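PDB 5YCZ: Trypsin/chymotrypsin inhibitor from Alocasia macrorrhizos, which inhibits the serine proteases trypsin and alpha-chymotrypsin as a Kunitz-type inhibitor and acts against midgut proteases of the mosquito Aedes aegypti. Local coordinates for the interface of chains A and B. Sequence-based numbering; all coordinates share one arbitrary frame. Chains: chain A/B, Trypsin/chymotrypsin inhibitor.

The interface of chains A and B. Residues chain A 59, 75, 77, 89, 104-105; chain B 81-83.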
ATOM      1  N   PHE A  59      -3.813  -8.458   5.711  1.00 28.87           N
ATOM      2  CA  PHE A  59      -4.294  -9.275   4.603  1.00 30.21           C
ATOM      3  C   PHE A  59      -4.110 -10.738   4.978  1.00 32.66           C
ATOM      4  O   PHE A  59      -3.015 -11.296   4.804  1.00 30.33           O
ATOM      5  CB  PHE A  59      -3.554  -8.933   3.313  1.00 31.38           C
ATOM      6  CG  PHE A  59      -3.756  -7.517   2.883  1.00 29.83           C
ATOM      7  CD1 PHE A  59      -2.958  -6.505   3.393  1.00 27.19           C
ATOM      8  CD2 PHE A  59      -4.777  -7.189   2.000  1.00 29.08           C
ATOM      9  CE1 PHE A  59      -3.168  -5.174   3.011  1.00 30.22           C
ATOM     10  CE2 PHE A  59      -5.003  -5.873   1.610  1.00 26.99           C
ATOM     11  CZ  PHE A  59      -4.194  -4.862   2.109  1.00 32.61           C
ATOM     12  N   TYR A  75      -0.387 -10.944   5.818  1.00 25.32           N
ATOM     13  CA  TYR A  75       0.570  -9.937   5.398  1.00 21.65           C
ATOM     14  C   TYR A  75       0.214  -8.601   6.016  1.00 27.30           C
ATOM     15  O   TYR A  75      -0.948  -8.326   6.343  1.00 30.73           O
ATOM     16  CB  TYR A  75       0.581  -9.781   3.886  1.00 26.27           C
ATOM     17  CG  TYR A  75       0.669 -11.083   3.183  1.00 27.03           C
ATOM     18  CD1 TYR A  75       1.767 -11.895   3.361  1.00 26.71           C
ATOM     19  CD2 TYR A  75      -0.357 -11.516   2.355  1.00 24.81           C
ATOM     20  CE1 TYR A  75       1.856 -13.111   2.720  1.00 31.57           C
ATOM     21  CE2 TYR A  75      -0.281 -12.721   1.707  1.00 27.85           C
ATOM     22  CZ  TYR A  75       0.833 -13.521   1.888  1.00 28.33           C
ATOM     23  OH  TYR A  75       0.939 -14.739   1.254  1.00 28.61           O
ATOM     24  N   MET A  77       1.112  -4.256   5.700  1.00 21.98           N
ATOM     25  CA  MET A  77       1.722  -3.185   4.930  1.00 23.00           C
ATOM     26  C   MET A  77       1.279  -1.832   5.449  1.00 24.01           C
ATOM     27  O   MET A  77       0.299  -1.724   6.188  1.00 26.50           O
ATOM     28  CB  MET A  77       1.405  -3.347   3.439  1.00 24.76           C
ATOM     29  CG  MET A  77      -0.072  -3.359   3.046  1.00 28.57           C
ATOM     30  SD  MET A  77      -0.347  -2.668   1.391  1.00 36.83           S
ATOM     31  CE  MET A  77       0.705  -3.723   0.405  1.00 36.76           C
ATOM     32  N   VAL A  89       5.131  -3.806   2.000  1.00 24.40           N
ATOM     33  CA  VAL A  89       4.762  -5.047   2.673  1.00 23.01           C
ATOM     34  C   VAL A  89       5.895  -5.452   3.608  1.00 21.33           C
ATOM     35  O   VAL A  89       7.057  -5.507   3.199  1.00 21.97           O
ATOM     36  CB  VAL A  89       4.482  -6.159   1.648  1.00 23.23           C
ATOM     37  CG1 VAL A  89       4.410  -7.493   2.320  1.00 20.40           C
ATOM     38  CG2 VAL A  89       3.191  -5.903   0.925  1.00 28.60           C
ATOM     39  N   THR A 104       6.269  -9.850  -0.212  1.00 25.56           N
ATOM     40  CA  THR A 104       5.468 -10.444  -1.272  1.00 26.67           C
ATOM     41  C   THR A 104       4.467 -11.438  -0.699  1.00 27.88           C
ATOM     42  O   THR A 104       4.701 -12.050   0.345  1.00 28.85           O
ATOM     43  CB  THR A 104       6.348 -11.148  -2.255  1.00 22.17           C
ATOM     44  OG1 THR A 104       7.270 -11.959  -1.504  1.00 29.95           O
ATOM     45  CG2 THR A 104       7.114 -10.137  -3.087  1.00 18.99           C
ATOM     46  N   THR A 105       3.346 -11.587  -1.394  1.00 29.34           N
ATOM     47  CA  THR A 105       2.474 -12.716  -1.153  1.00 24.58           C
ATOM     48  C   THR A 105       3.100 -13.978  -1.737  1.00 29.40           C
ATOM     49  O   THR A 105       3.944 -13.937  -2.637  1.00 32.40           O
ATOM     50  CB  THR A 105       1.101 -12.467  -1.769  1.00 24.26           C
ATOM     51  OG1 THR A 105       1.236 -12.319  -3.185  1.00 30.32           O
ATOM     52  CG2 THR A 105       0.530 -11.205  -1.242  1.00 24.35           C
TER
ATOM     53  N   PRO B  81      -1.104  -6.132  -1.019  1.00 28.00           N
ATOM     54  CA  PRO B  81       0.116  -6.900  -1.257  1.00 27.94           C
ATOM     55  C   PRO B  81       0.098  -7.502  -2.645  1.00 33.38           C
ATOM     56  O   PRO B  81      -0.904  -7.494  -3.354  1.00 40.19           O
ATOM     57  CB  PRO B  81       0.075  -7.984  -0.182  1.00 24.11           C
ATOM     58  CG  PRO B  81      -0.799  -7.443   0.850  1.00 28.14           C
ATOM     59  CD  PRO B  81      -1.843  -6.652   0.134  1.00 29.43           C
ATOM     60  N   THR B  82       1.236  -8.073  -3.003  1.00 28.41           N
ATOM     61  CA  THR B  82       1.508  -8.457  -4.369  1.00 23.22           C
ATOM     62  C   THR B  82       2.587  -9.532  -4.368  1.00 29.14           C
ATOM     63  O   THR B  82       3.426  -9.581  -3.467  1.00 30.59           O
ATOM     64  CB  THR B  82       1.931  -7.208  -5.147  1.00 29.49           C
ATOM     65  OG1 THR B  82       0.768  -6.469  -5.545  1.00 32.81           O
ATOM     66  CG2 THR B  82       2.763  -7.529  -6.328  1.00 24.56           C
ATOM     67  N   ARG B  83       2.547 -10.411  -5.374  1.00 29.44           N
ATOM     68  CA  ARG B  83       3.598 -11.397  -5.552  1.00 25.67           C
ATOM     69  C   ARG B  83       4.908 -10.785  -6.006  1.00 24.38           C
ATOM     70  O   ARG B  83       5.875 -11.534  -6.192  1.00 26.52           O
ATOM     71  CB  ARG B  83       3.159 -12.455  -6.564  1.00 28.65           C
ATOM     72  CG  ARG B  83       3.254 -11.995  -8.006  1.00 30.29           C
ATOM     73  CD  ARG B  83       2.773 -13.076  -8.958  1.00 35.07           C
ATOM     74  NE  ARG B  83       2.467 -12.553 -10.288  1.00 35.86           N
ATOM     75  CZ  ARG B  83       3.349 -12.449 -11.276  1.00 38.86           C
ATOM     76  NH1 ARG B  83       4.601 -12.826 -11.098  1.00 41.35           N
ATOM     77  NH2 ARG B  83       2.974 -11.964 -12.452  1.00 44.73           N
TER
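B:Pro81 pushes its ring into a pocket of chain A formed by A:Phe59, A:Tyr75, A:Met77, A:Val89 and A:Thr105, a compact example of a proline plugging a subunit interface. Followed from its base, B:Pro81 CB meets the methyl CG2 of A:Thr105 at 3.4 Å, with CG2 of A:Val89 farther off. The next atom, CG, leans toward CG and CD1 of the A:Phe59 ring and has CB of A:Tyr75 at 4.1 Å. Closing the ring, CD sits over the centre of the A:Phe59 face, 3.2 Å from its centroid, a CH-pi contact. The methyl CE of A:Met77 comes against the proline's backbone end, 3.6 Å from CA; bends at chi2 and chi3 (57°) bring it there.

Beyond the pocket the backbone takes over. A:Thr105 N donates to B:Thr82 O across 2.9 Å, approaching from above the carbonyl plane. The chi1 of A:Thr105 (62°) places OG1 over the face of the peptide joining B:Thr82 and B:Arg83, 3.2 Å from B:Arg83 N, whose N-H points elsewhere: a contact, not a hydrogen bond. One threonine gives its methyl to the proline and its backbone N to the hydrogen bond.

The protein is a homodimer, and two-fold symmetry repeats this contact with the chains exchanged. In the beta-trefoil, a loop of chain B reaches strands 55-60 and 74-77 and neighbouring loops of chain A; the contact's centre lies about 8 Å from A:Ala57 of the predicted reactive bond.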